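Local coordinates for protein VP5 (Halorubrum pleomorphic virus 6, PDB 6QGL) that probably serves as the envelope protein that drives fusion of the viral membrane with that of its archaeal host, at residues V55-N60 and W123-R128; T314-P319 and A427-T432; G358-I363 and E377-T382. All coordinates share one frame; numbering follows the deposited sequence.

Overall arrangement
Interaction 1 joins helices 43-66 and 97-140, in the helix-rich portion matched by the envelope-protein N-terminal family. Interactions 2 and 3 follow later in the chain, in an all-beta portion, their centres about 29 and 28 Å from that of interaction 1, and neither touches it. They lie about 8 Å apart, centre to centre, and both use the sheet in which strands 357-359 and 422-431 are neighbours: Phe-429 N is 2.8 Å from Gly-358 O, a probable hydrogen bond. Both segments of 358-363/377-382 fall within the chain stretch that 314-319/427-432 spans. This putative fusion protein thus has interaction 1 in its helical part and the other two in its beta part, with Tyr-379 and Phe-429 connecting interactions 2 and 3.

Interaction 1: V55-N60 and W123-R128; sequences VKRKSN and WNETVR
Arg-57 reaches from its helix to Glu-125 and Thr-126 on the helix opposite, and its length provides one whole side of the contact. From CB, which points toward the partner helix, CG stands anti to the backbone N (chi1 -178°) and meets the methyl of Thr-126, with CG 3.8 Å from Thr-126 CG2. The next carbon passes the threonine hydroxyl, Arg-57 CD lying 3.6 Å from Thr-126 OG1; that oxygen is engaged by Ser-122 O of its own helix and by Asn-61 ND2. The pairing is helix-on-helix packing between 43-66 and 97-140, buried in the helical part of the protein and made without a hydrogen bond between the two segments. The chain is bent at chi2 and chi3, which brings the guanidinium to Glu-125, whose backbone O lies over one face. NE forms a salt bridge with Glu-129, one turn further along the partner helix. At the tip, Arg-57 NH1 touches the aliphatic part of Glu-125, 3.6 Å from its CG, while NH1 hydrogen-bonds to Val-32 O. Arg-57 NH2 comes to 4.1 Å from Glu-125 OE2, but this oxygen lies well out of the guanidinium plane; no N-H points at it, and any attraction would be of charge only. Glu-125 OE1 forms a salt bridge with Arg-128 NH1, 3.3 Å away, whose hydrogen bond is weak.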
loop_
_atom_site.group_PDB
_atom_site.type_symbol
_atom_site.label_atom_id
_atom_site.label_comp_id
_atom_site.label_asym_id
_atom_site.label_seq_id
_atom_site.Cartn_x
_atom_site.Cartn_y
_atom_site.Cartn_z
ATOM N N VAL A 55 6.871 -10.899 6.365
ATOM C CA VAL A 55 7.337 -9.545 6.046
ATOM C C VAL A 55 6.737 -9.089 4.709
ATOM O O VAL A 55 6.161 -8.001 4.653
ATOM C CB VAL A 55 8.887 -9.425 6.110
ATOM C CG1 VAL A 55 9.380 -8.111 5.509
ATOM C CG2 VAL A 55 9.385 -9.566 7.544
ATOM N N LYS A 56 6.807 -9.950 3.667
ATOM C CA LYS A 56 6.253 -9.694 2.332
ATOM C C LYS A 56 4.734 -9.478 2.393
ATOM O O LYS A 56 4.253 -8.504 1.820
ATOM C CB LYS A 56 6.612 -10.835 1.362
ATOM C CG LYS A 56 6.300 -10.549 -0.104
ATOM C CD LYS A 56 6.605 -11.757 -0.989
ATOM C CE LYS A 56 6.315 -11.515 -2.452
ATOM N NZ LYS A 56 4.857 -11.515 -2.746
ATOM N N ARG A 57 3.994 -10.360 3.107
ATOM C CA ARG A 57 2.539 -10.259 3.269
ATOM C C ARG A 57 2.137 -8.977 3.982
ATOM O O ARG A 57 1.225 -8.299 3.516
ATOM C CB ARG A 57 1.958 -11.487 4.002
ATOM C CG ARG A 57 0.422 -11.491 4.168
ATOM C CD ARG A 57 -0.355 -11.614 2.861
ATOM N NE ARG A 57 -0.035 -12.855 2.156
ATOM C CZ ARG A 57 -0.446 -13.157 0.929
ATOM N NH1 ARG A 57 -1.209 -12.310 0.251
ATOM N NH2 ARG A 57 -0.097 -14.307 0.371
ATOM N N LYS A 58 2.816 -8.643 5.101
ATOM C CA LYS A 58 2.531 -7.429 5.861
ATOM C C LYS A 58 2.775 -6.192 4.999
ATOM O O LYS A 58 1.903 -5.332 4.935
ATOM C CB LYS A 58 3.344 -7.366 7.164
ATOM C CG LYS A 58 2.791 -6.328 8.133
ATOM C CD LYS A 58 3.764 -5.958 9.226
ATOM C CE LYS A 58 3.257 -4.748 9.971
ATOM N NZ LYS A 58 4.014 -4.519 11.226
ATOM N N SER A 59 3.928 -6.146 4.293
ATOM C CA SER A 59 4.325 -5.055 3.398
ATOM C C SER A 59 3.308 -4.848 2.275
ATOM O O SER A 59 2.977 -3.705 1.964
ATOM C CB SER A 59 5.712 -5.320 2.818
ATOM O OG SER A 59 6.174 -4.220 2.053
ATOM N N ASN A 60 2.807 -5.955 1.690
ATOM C CA ASN A 60 1.798 -5.942 0.630
ATOM C C ASN A 60 0.478 -5.403 1.174
ATOM O O ASN A 60 -0.131 -4.538 0.541
ATOM C CB ASN A 60 1.615 -7.351 0.041
ATOM C CG ASN A 60 0.405 -7.507 -0.853
ATOM O OD1 ASN A 60 0.342 -6.965 -1.962
ATOM N ND2 ASN A 60 -0.585 -8.253 -0.381
ATOM N N TRP A 123 -7.717 -10.351 3.111
ATOM C CA TRP A 123 -7.705 -10.864 4.486
ATOM C C TRP A 123 -7.692 -12.387 4.413
ATOM O O TRP A 123 -6.853 -13.020 5.050
ATOM C CB TRP A 123 -8.928 -10.375 5.292
ATOM C CG TRP A 123 -9.188 -11.175 6.539
ATOM C CD1 TRP A 123 -10.090 -12.190 6.689
ATOM C CD2 TRP A 123 -8.478 -11.082 7.780
ATOM N NE1 TRP A 123 -10.000 -12.720 7.955
ATOM C CE2 TRP A 123 -9.037 -12.043 8.655
ATOM C CE3 TRP A 123 -7.445 -10.254 8.253
ATOM C CZ2 TRP A 123 -8.583 -12.214 9.967
ATOM C CZ3 TRP A 123 -7.003 -10.420 9.555
ATOM C CH2 TRP A 123 -7.561 -11.397 10.392
ATOM N N ASN A 124 -8.609 -12.963 3.607
ATOM C CA ASN A 124 -8.744 -14.401 3.386
ATOM C C ASN A 124 -7.439 -15.030 2.944
ATOM O O ASN A 124 -7.078 -16.080 3.473
ATOM C CB ASN A 124 -9.858 -14.693 2.382
ATOM C CG ASN A 124 -11.253 -14.530 2.952
ATOM O OD1 ASN A 124 -11.461 -14.248 4.143
ATOM N ND2 ASN A 124 -12.249 -14.721 2.108
ATOM N N GLU A 125 -6.705 -14.370 2.023
ATOM C CA GLU A 125 -5.410 -14.859 1.547
ATOM C C GLU A 125 -4.348 -14.838 2.657
ATOM O O GLU A 125 -3.585 -15.798 2.773
ATOM C CB GLU A 125 -4.942 -14.087 0.302
ATOM C CG GLU A 125 -3.792 -14.748 -0.448
ATOM C CD GLU A 125 -3.962 -16.213 -0.810
ATOM O OE1 GLU A 125 -5.010 -16.569 -1.398
ATOM O OE2 GLU A 125 -3.043 -17.006 -0.503
ATOM N N THR A 126 -4.320 -13.764 3.480
ATOM C CA THR A 126 -3.377 -13.610 4.599
ATOM C C THR A 126 -3.554 -14.781 5.574
ATOM O O THR A 126 -2.587 -15.439 5.963
ATOM C CB THR A 126 -3.617 -12.253 5.313
ATOM O OG1 THR A 126 -3.566 -11.184 4.365
ATOM C CG2 THR A 126 -2.628 -11.995 6.445
ATOM N N VAL A 127 -4.812 -15.039 5.921
ATOM C CA VAL A 127 -5.292 -16.048 6.853
ATOM C C VAL A 127 -5.117 -17.477 6.282
ATOM O O VAL A 127 -4.756 -18.377 7.041
ATOM C CB VAL A 127 -6.739 -15.651 7.241
ATOM C CG1 VAL A 127 -7.403 -16.662 8.151
ATOM C CG2 VAL A 127 -6.728 -14.292 7.914
ATOM N N ARG A 128 -5.296 -17.669 4.953
ATOM C CA ARG A 128 -5.077 -18.963 4.283
ATOM C C ARG A 128 -3.596 -19.286 4.238
ATOM O O ARG A 128 -3.229 -20.454 4.363
ATOM C CB ARG A 128 -5.611 -18.961 2.842
ATOM C CG ARG A 128 -7.066 -19.343 2.729
ATOM C CD ARG A 128 -7.462 -19.842 1.341
ATOM N NE ARG A 128 -7.421 -18.836 0.267
ATOM C CZ ARG A 128 -8.391 -17.967 0.007
ATOM N NH1 ARG A 128 -8.250 -17.080 -0.967
ATOM N NH2 ARG A 128 -9.491 -17.951 0.745
#

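Interaction 2: T314-P319 and A427-T432; sequences TGATLP and ARFVST
Phe-429 on strand 422-431 meets Thr-314, Gly-315 and Ala-316 in the connection of a beta hairpin, the antiparallel pair 305-311 and 317-324. Its ring spans the junction of two antiparallel sheets, one holding the hairpin and the other holding strand 422-431. Apolar contacts make up most of the join. The methyl of Ala-316 comes in at the ring edge, near its plane, and divides itself between two ring carbons: CB is 3.6 Å from Phe-429 CZ and 3.7 Å from Phe-429 CE2. Thr-314 adds its methyl from an oblique direction, with CG2 3.7 Å from Phe-429 CZ, the side chains crossing at about a right angle. Phe-429 CG sits between the backbone N and the carbonyl carbon (chi1 61°), which lifts the ring from its strand toward the hairpin connection. Aromatic contact comes from outside the two segments, where Tyr-379 pairs with Phe-429 edge-to-face. Polar groups settle elsewhere: Thr-314 turns its methyl to the phenylalanine and gives its hydroxyl to Ala-13 O, so one residue serves both the ring and the N-terminal part of the chain. A backbone hydrogen bond between Thr-317 and Glu-357 joins the hairpin strand to the chain at strand 357-359. Gly-315 takes the bend between the two methyl-bearing residues with a positive phi of 93°, and the carbonyl before it places Thr-314 O 3.9 Å from Phe-429 CE1.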
loop_
_atom_site.group_PDB
_atom_site.type_symbol
_atom_site.label_atom_id
_atom_site.label_comp_id
_atom_site.label_asym_id
_atom_site.label_seq_id
_atom_site.Cartn_x
_atom_site.Cartn_y
_atom_site.Cartn_z
ATOM N N THR A 314 18.765 8.062 5.541
ATOM C CA THR A 314 19.354 7.255 4.470
ATOM C C THR A 314 20.440 7.957 3.662
ATOM O O THR A 314 21.458 7.334 3.358
ATOM C CB THR A 314 18.244 6.751 3.544
ATOM O OG1 THR A 314 17.231 6.102 4.322
ATOM C CG2 THR A 314 18.758 5.821 2.445
ATOM N N GLY A 315 20.190 9.203 3.275
ATOM C CA GLY A 315 21.086 9.969 2.417
ATOM C C GLY A 315 20.695 9.835 0.954
ATOM O O GLY A 315 21.285 10.489 0.088
ATOM N N ALA A 316 19.679 8.982 0.674
ATOM C CA ALA A 316 19.141 8.708 -0.664
ATOM C C ALA A 316 18.443 9.929 -1.263
ATOM O O ALA A 316 17.660 10.574 -0.569
ATOM C CB ALA A 316 18.162 7.545 -0.604
ATOM N N THR A 317 18.729 10.238 -2.548
ATOM C CA THR A 317 18.127 11.351 -3.300
ATOM C C THR A 317 17.252 10.791 -4.425
ATOM O O THR A 317 17.598 9.762 -5.013
ATOM C CB THR A 317 19.196 12.368 -3.771
ATOM O OG1 THR A 317 19.850 12.925 -2.632
ATOM C CG2 THR A 317 18.617 13.509 -4.612
ATOM N N LEU A 318 16.110 11.457 -4.708
ATOM C CA LEU A 318 15.148 11.019 -5.716
ATOM C C LEU A 318 14.373 12.134 -6.417
ATOM O O LEU A 318 13.724 12.925 -5.728
ATOM C CB LEU A 318 14.105 10.101 -5.052
ATOM C CG LEU A 318 14.499 8.686 -4.734
ATOM C CD1 LEU A 318 13.371 7.985 -4.073
ATOM C CD2 LEU A 318 14.815 7.959 -5.989
ATOM N N PRO A 319 14.285 12.131 -7.771
ATOM C CA PRO A 319 13.410 13.104 -8.445
ATOM C C PRO A 319 12.004 12.503 -8.640
ATOM O O PRO A 319 11.881 11.323 -8.979
ATOM C CB PRO A 319 14.119 13.344 -9.782
ATOM C CG PRO A 319 15.012 12.126 -9.989
ATOM C CD PRO A 319 14.956 11.257 -8.756
ATOM N N ALA A 427 32.276 5.325 -1.273
ATOM C CA ALA A 427 31.256 4.342 -1.636
ATOM C C ALA A 427 29.899 5.016 -1.736
ATOM O O ALA A 427 29.596 5.918 -0.951
ATOM C CB ALA A 427 31.207 3.217 -0.613
ATOM N N ARG A 428 29.091 4.594 -2.713
ATOM C CA ARG A 428 27.743 5.117 -2.925
ATOM C C ARG A 428 26.792 4.004 -3.342
ATOM O O ARG A 428 27.221 3.050 -3.991
ATOM C CB ARG A 428 27.734 6.282 -3.943
ATOM C CG ARG A 428 28.051 5.908 -5.392
ATOM C CD ARG A 428 27.564 6.975 -6.350
ATOM N NE ARG A 428 27.616 6.529 -7.741
ATOM C CZ ARG A 428 26.790 6.948 -8.694
ATOM N NH1 ARG A 428 26.902 6.483 -9.930
ATOM N NH2 ARG A 428 25.821 7.810 -8.410
ATOM N N PHE A 429 25.511 4.110 -2.966
ATOM C CA PHE A 429 24.519 3.118 -3.367
ATOM C C PHE A 429 23.701 3.657 -4.528
ATOM O O PHE A 429 23.338 4.831 -4.533
ATOM C CB PHE A 429 23.634 2.654 -2.196
ATOM C CG PHE A 429 22.803 3.720 -1.521
ATOM C CD1 PHE A 429 23.307 4.438 -0.442
ATOM C CD2 PHE A 429 21.494 3.961 -1.920
ATOM C CE1 PHE A 429 22.535 5.416 0.192
ATOM C CE2 PHE A 429 20.723 4.939 -1.286
ATOM C CZ PHE A 429 21.248 5.657 -0.232
ATOM N N VAL A 430 23.479 2.816 -5.540
ATOM C CA VAL A 430 22.728 3.144 -6.758
ATOM C C VAL A 430 21.742 1.979 -7.000
ATOM O O VAL A 430 22.004 0.866 -6.539
ATOM C CB VAL A 430 23.703 3.384 -7.954
ATOM C CG1 VAL A 430 22.960 3.639 -9.265
ATOM C CG2 VAL A 430 24.670 4.527 -7.666
ATOM N N SER A 431 20.604 2.235 -7.679
ATOM C CA SER A 431 19.604 1.202 -7.967
ATOM C C SER A 431 20.123 0.135 -8.932
ATOM O O SER A 431 21.005 0.416 -9.748
ATOM C CB SER A 431 18.332 1.830 -8.514
ATOM O OG SER A 431 17.316 0.881 -8.792
ATOM N N THR A 432 19.585 -1.090 -8.821
ATOM C CA THR A 432 19.967 -2.220 -9.670
ATOM C C THR A 432 19.035 -2.342 -10.893
ATOM O O THR A 432 19.269 -3.192 -11.757
ATOM C CB THR A 432 20.089 -3.518 -8.838
ATOM O OG1 THR A 432 20.763 -4.506 -9.618
ATOM C CG2 THR A 432 18.739 -4.062 -8.359
#

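Interaction 3: G358-I363 and E377-T382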
loop_
_atom_site.group_PDB
_atom_site.type_symbol
_atom_site.label_atom_id
_atom_site.label_comp_id
_atom_site.label_asym_id
_atom_site.label_seq_id
_atom_site.Cartn_x
_atom_site.Cartn_y
_atom_site.Cartn_z
ATOM N N GLY A 358 22.615 7.593 -3.422
ATOM C CA GLY A 358 23.045 8.253 -2.194
ATOM C C GLY A 358 24.404 7.796 -1.695
ATOM O O GLY A 358 24.888 6.740 -2.113
ATOM N N PRO A 359 25.051 8.557 -0.781
ATOM C CA PRO A 359 26.373 8.140 -0.287
ATOM C C PRO A 359 26.311 7.042 0.770
ATOM O O PRO A 359 25.415 7.039 1.619
ATOM C CB PRO A 359 26.975 9.436 0.283
ATOM C CG PRO A 359 25.952 10.526 0.028
ATOM C CD PRO A 359 24.646 9.840 -0.179
ATOM N N TRP A 360 27.276 6.111 0.713
ATOM C CA TRP A 360 27.398 5.001 1.653
ATOM C C TRP A 360 28.637 5.219 2.531
ATOM O O TRP A 360 29.737 4.784 2.184
ATOM C CB TRP A 360 27.448 3.656 0.908
ATOM C CG TRP A 360 27.376 2.481 1.830
ATOM C CD1 TRP A 360 28.424 1.790 2.362
ATOM C CD2 TRP A 360 26.191 1.917 2.402
ATOM N NE1 TRP A 360 27.964 0.810 3.208
ATOM C CE2 TRP A 360 26.595 0.860 3.247
ATOM C CE3 TRP A 360 24.820 2.190 2.270
ATOM C CZ2 TRP A 360 25.678 0.072 3.953
ATOM C CZ3 TRP A 360 23.913 1.410 2.971
ATOM C CH2 TRP A 360 24.343 0.365 3.801
ATOM N N ASP A 361 28.450 5.926 3.658
ATOM C CA ASP A 361 29.521 6.262 4.599
ATOM C C ASP A 361 29.838 5.144 5.605
ATOM O O ASP A 361 30.908 5.169 6.218
ATOM C CB ASP A 361 29.219 7.591 5.325
ATOM C CG ASP A 361 28.965 8.792 4.423
ATOM O OD1 ASP A 361 29.571 8.858 3.329
ATOM O OD2 ASP A 361 28.174 9.673 4.820
ATOM N N ALA A 362 28.921 4.164 5.763
ATOM C CA ALA A 362 29.076 3.035 6.689
ATOM C C ALA A 362 29.911 1.896 6.062
ATOM O O ALA A 362 29.405 0.792 5.836
ATOM C CB ALA A 362 27.705 2.533 7.129
ATOM N N ILE A 363 31.198 2.182 5.790
ATOM C CA ILE A 363 32.147 1.258 5.161
ATOM C C ILE A 363 33.541 1.337 5.811
ATOM O O ILE A 363 34.008 2.431 6.138
ATOM C CB ILE A 363 32.173 1.486 3.609
ATOM C CG1 ILE A 363 32.953 0.372 2.866
ATOM C CG2 ILE A 363 32.674 2.898 3.220
ATOM C CD1 ILE A 363 32.623 0.233 1.397
ATOM N N GLU A 377 23.358 -2.663 7.142
ATOM C CA GLU A 377 22.678 -3.588 6.231
ATOM C C GLU A 377 22.492 -2.978 4.830
ATOM O O GLU A 377 21.941 -1.878 4.719
ATOM C CB GLU A 377 21.334 -4.068 6.822
ATOM C CG GLU A 377 20.664 -5.188 6.031
ATOM C CD GLU A 377 19.929 -6.250 6.829
ATOM O OE1 GLU A 377 19.172 -5.890 7.760
ATOM O OE2 GLU A 377 20.096 -7.448 6.504
ATOM N N PRO A 378 22.953 -3.677 3.759
ATOM C CA PRO A 378 22.758 -3.146 2.400
ATOM C C PRO A 378 21.278 -3.157 2.017
ATOM O O PRO A 378 20.551 -4.082 2.394
ATOM C CB PRO A 378 23.589 -4.089 1.526
ATOM C CG PRO A 378 23.637 -5.362 2.278
ATOM C CD PRO A 378 23.629 -4.993 3.732
ATOM N N TYR A 379 20.829 -2.113 1.309
ATOM C CA TYR A 379 19.430 -1.957 0.912
ATOM C C TYR A 379 19.050 -2.866 -0.249
ATOM O O TYR A 379 19.805 -2.979 -1.218
ATOM C CB TYR A 379 19.110 -0.490 0.574
ATOM C CG TYR A 379 19.575 0.536 1.590
ATOM C CD1 TYR A 379 19.404 0.324 2.957
ATOM C CD2 TYR A 379 20.093 1.761 1.184
ATOM C CE1 TYR A 379 19.791 1.281 3.894
ATOM C CE2 TYR A 379 20.488 2.725 2.111
ATOM C CZ TYR A 379 20.331 2.483 3.466
ATOM O OH TYR A 379 20.713 3.432 4.385
ATOM N N GLU A 380 17.867 -3.508 -0.146
ATOM C CA GLU A 380 17.308 -4.421 -1.153
ATOM C C GLU A 380 16.974 -3.651 -2.438
ATOM O O GLU A 380 16.338 -2.596 -2.377
ATOM C CB GLU A 380 16.059 -5.152 -0.608
ATOM C CG GLU A 380 16.326 -6.100 0.558
ATOM C CD GLU A 380 15.145 -6.874 1.126
ATOM O OE1 GLU A 380 13.981 -6.501 0.848
ATOM O OE2 GLU A 380 15.389 -7.855 1.864
ATOM N N GLY A 381 17.443 -4.170 -3.572
ATOM C CA GLY A 381 17.242 -3.554 -4.880
ATOM C C GLY A 381 18.268 -2.494 -5.239
ATOM O O GLY A 381 18.095 -1.781 -6.233
ATOM N N THR A 382 19.336 -2.362 -4.422
ATOM C CA THR A 382 20.427 -1.409 -4.655
ATOM C C THR A 382 21.768 -2.117 -4.625
ATOM O O THR A 382 21.911 -3.152 -3.969
ATOM C CB THR A 382 20.437 -0.232 -3.648
ATOM O OG1 THR A 382 20.797 -0.695 -2.347
ATOM C CG2 THR A 382 19.134 0.558 -3.616
#
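Trp-360 uses the far edge of its indole twice, against the carbonyl oxygen of Glu-377 and against the ring of Tyr-379. The second is a T-shaped (edge-to-face) stack in the antiparallel sheet region of strands 357-359, 382-388 and 422-431, where the loop 377-382 leading into strand 382-388 meets Trp-360, just after strand 357-359. The two planes stand at 80°, with centroids 5.3 Å apart. Trp-360 CZ3 lies over one face of the tyrosine, offset toward the rim and 3.8 Å from Tyr-379 CE2. Next to it, Trp-360 CH2 is 3.4 Å from Glu-377 O, near the indole plane, and 4.1 Å from Pro-378 CA. With CG anti to the backbone N (chi1 -172°), the indole extends from the backbone to the loop; Ala-427, Ile-374 and Ile-384 also pack against it. Ala-362, the centre of an inverse gamma turn, sets its CB over one indole face, offset toward the rim. On the loop side, a type II beta turn runs from Tyr-379 to Thr-382, with Gly-381 at positive phi. The carbonyl of its first residue accepts two donors from the same face: Thr-382 N at 3.3 Å from Tyr-379 O, and Thr-382 OG1 at 2.7 Å from that oxygen, above the carbonyl plane.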